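Local coordinates for protein MCG133388, isoform CRA_f (Mus musculus, PDB 4ZPO) that mediates neuronal self-recognition as a clustered protocadherin, probably through calcium-dependent cell adhesion, and is represented here by its first three extracellular cadherin repeats, at the calcium ion site. Coordinates in Å, arbitrary orientation; residue numbers count along the deposited sequence, not the author numbering.

The calcium ion site. Residues 8-9, 62-65, 96-100, 132-133, 136. With CA (calcium ion), chain B; CA (calcium ion), chain C.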
# COMPACT_ATOMS: atom_id res chain seq x y z
N GLU A 8 -4.68 -34.21 3.57
CA GLU A 8 -5.76 -33.41 3.00
C GLU A 8 -5.72 -33.45 1.47
O GLU A 8 -4.65 -33.61 0.88
CB GLU A 8 -5.66 -31.97 3.50
CG GLU A 8 -6.75 -31.04 3.02
CD GLU A 8 -6.31 -29.59 3.02
OE1 GLU A 8 -5.20 -29.30 3.51
OE2 GLU A 8 -7.08 -28.73 2.52
N GLU A 9 -6.89 -33.33 0.85
CA GLU A 9 -7.03 -33.27 -0.61
C GLU A 9 -6.59 -34.55 -1.31
O GLU A 9 -6.33 -34.55 -2.51
CB GLU A 9 -6.24 -32.08 -1.18
CG GLU A 9 -6.51 -30.75 -0.51
CD GLU A 9 -7.91 -30.23 -0.78
OE1 GLU A 9 -8.56 -30.72 -1.73
OE2 GLU A 9 -8.35 -29.31 -0.05
N ASP A 62 -11.45 -31.46 2.58
CA ASP A 62 -10.84 -30.15 2.70
C ASP A 62 -10.64 -29.78 4.16
O ASP A 62 -11.62 -29.57 4.89
CB ASP A 62 -11.69 -29.09 1.99
CG ASP A 62 -11.01 -27.74 1.93
OD1 ASP A 62 -9.76 -27.70 1.93
OD2 ASP A 62 -11.73 -26.71 1.88
N ARG A 63 -9.39 -29.72 4.60
CA ARG A 63 -9.08 -29.47 6.00
C ARG A 63 -9.52 -28.08 6.45
O ARG A 63 -9.88 -27.87 7.60
CB ARG A 63 -7.58 -29.65 6.26
CG ARG A 63 -7.22 -29.72 7.74
CD ARG A 63 -5.89 -29.05 8.01
NE ARG A 63 -5.93 -27.63 7.67
CZ ARG A 63 -6.31 -26.67 8.51
NH1 ARG A 63 -6.32 -25.41 8.11
NH2 ARG A 63 -6.70 -26.98 9.74
N GLU A 64 -9.47 -27.12 5.52
CA GLU A 64 -9.86 -25.75 5.83
C GLU A 64 -11.36 -25.63 6.08
O GLU A 64 -11.81 -24.75 6.81
CB GLU A 64 -9.44 -24.81 4.70
CG GLU A 64 -7.99 -24.35 4.76
CD GLU A 64 -7.00 -25.49 4.54
OE1 GLU A 64 -6.20 -25.77 5.45
OE2 GLU A 64 -7.04 -26.10 3.45
N SER A 65 -12.14 -26.51 5.46
CA SER A 65 -13.59 -26.47 5.57
C SER A 65 -14.08 -27.13 6.86
O SER A 65 -15.15 -26.80 7.36
CB SER A 65 -14.24 -27.13 4.36
OG SER A 65 -13.95 -26.42 3.17
N ASP A 96 -2.40 -31.11 7.38
CA ASP A 96 -2.56 -29.89 6.60
C ASP A 96 -1.68 -29.87 5.36
O ASP A 96 -0.51 -30.23 5.41
CB ASP A 96 -2.26 -28.66 7.47
CG ASP A 96 -2.36 -27.36 6.69
OD1 ASP A 96 -3.24 -27.26 5.80
OD2 ASP A 96 -1.56 -26.44 6.96
N LEU A 97 -2.26 -29.42 4.25
CA LEU A 97 -1.53 -29.25 3.01
C LEU A 97 -1.41 -27.76 2.70
O LEU A 97 -2.28 -26.98 3.07
CB LEU A 97 -2.23 -29.99 1.86
CG LEU A 97 -1.37 -30.48 0.69
CD1 LEU A 97 -0.36 -31.51 1.17
CD2 LEU A 97 -2.25 -31.04 -0.41
N ASN A 98 -0.33 -27.37 2.03
CA ASN A 98 -0.12 -25.96 1.70
C ASN A 98 -0.69 -25.61 0.33
O ASN A 98 0.05 -25.28 -0.59
CB ASN A 98 1.37 -25.61 1.76
CG ASN A 98 1.62 -24.12 1.69
OD1 ASN A 98 0.83 -23.32 2.19
ND2 ASN A 98 2.72 -23.73 1.06
N ASP A 99 -2.01 -25.69 0.21
CA ASP A 99 -2.66 -25.47 -1.08
C ASP A 99 -3.44 -24.16 -1.12
O ASP A 99 -4.19 -23.90 -2.07
CB ASP A 99 -3.59 -26.64 -1.41
CG ASP A 99 -4.59 -26.92 -0.30
OD1 ASP A 99 -4.25 -26.72 0.88
OD2 ASP A 99 -5.72 -27.34 -0.62
N ASN A 100 -3.27 -23.33 -0.09
CA ASN A 100 -3.91 -22.02 -0.05
C ASN A 100 -2.89 -20.89 -0.16
O ASN A 100 -1.82 -20.95 0.44
CB ASN A 100 -4.74 -21.85 1.22
CG ASN A 100 -6.09 -22.53 1.14
OD1 ASN A 100 -7.08 -21.93 0.72
ND2 ASN A 100 -6.14 -23.81 1.53
N ASP A 132 -4.47 -21.79 5.79
CA ASP A 132 -3.66 -22.95 6.16
C ASP A 132 -3.16 -22.81 7.60
O ASP A 132 -3.29 -21.75 8.21
CB ASP A 132 -2.49 -23.12 5.19
CG ASP A 132 -2.94 -23.59 3.82
OD1 ASP A 132 -4.04 -24.17 3.71
OD2 ASP A 132 -2.19 -23.38 2.84
N VAL A 133 -2.58 -23.89 8.13
CA VAL A 133 -2.23 -23.94 9.54
C VAL A 133 -0.78 -24.34 9.77
O VAL A 133 -0.26 -25.25 9.12
CB VAL A 133 -3.17 -24.92 10.29
CG1 VAL A 133 -2.53 -25.45 11.57
CG2 VAL A 133 -4.50 -24.24 10.59
N ASN A 136 2.47 -23.19 7.16
CA ASN A 136 1.85 -23.02 5.85
C ASN A 136 1.03 -21.73 5.73
O ASN A 136 0.57 -21.38 4.64
CB ASN A 136 0.96 -24.22 5.52
CG ASN A 136 1.75 -25.50 5.37
OD1 ASN A 136 2.92 -25.48 4.99
ND2 ASN A 136 1.11 -26.63 5.67
CA CA B . -4.62 -26.70 3.66
CA CA C . -7.67 -26.91 1.05
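This is the calcium-binding junction between the first two extracellular cadherin repeats. Two calcium ions lie 4.0 Å apart, CA of chain B to CA of chain C. Four pieces of chain fold round them. The loop with Glu8 and Glu9 follows strand 2-7. Asp62, Arg63 and Glu64 form the DRE motif, which enters the short helix 63-66. The linker 96-100 is the DxNDN motif of cadherins and follows strand 86-95. Asp132, in the DXD motif of the second repeat, binds the chain B ion through OD1 at 2.6 Å, so this ion ties the two repeats together.

Glu8, Glu64 and Asp99 bridge the ions. Glu8 is extended, with CG anti to the backbone N (chi1 -178°), and gives one carboxylate oxygen to each ion. Its OE1 also accepts the backbone N of Leu97 nearly along the C-O axis, tying the first loop to the linker. Glu64 bends at chi2 (66°). Both its oxygens grip the chain B ion, and OE2 lies 2.6 Å from the chain C ion. An alanine in place of Glu64 would remove this bridging carboxylate and would probably weaken both sites. Asp99 turns CG to sit between its own N and C (chi1 54°), and its two oxygens split between the ions.

The chain B ion has at least seven ligands, among them Asp96 OD1 and the backbone O of Leu97 at 2.4 Å. Glu9 OE2 and Asp62 OD1 complete the modelled shell of the chain C ion; waters may be unseen.

A second shell sets the carboxylates. Arg63 makes a side-on salt bridge to Glu64 OE1, with hydrogen bonds from NE and NH1, likely to offset some negative charge. Val133 N and Asn136 ND2 both hydrogen-bond to Asp96 OD2 from above its plane. Asp132 OD2 accepts a hydrogen bond from Asn100 N with its syn lone pair. Ser65 OG hydrogen-bonds to Asp62 OD2 at 2.6 Å, while OD1 of that carboxylate binds the chain C ion.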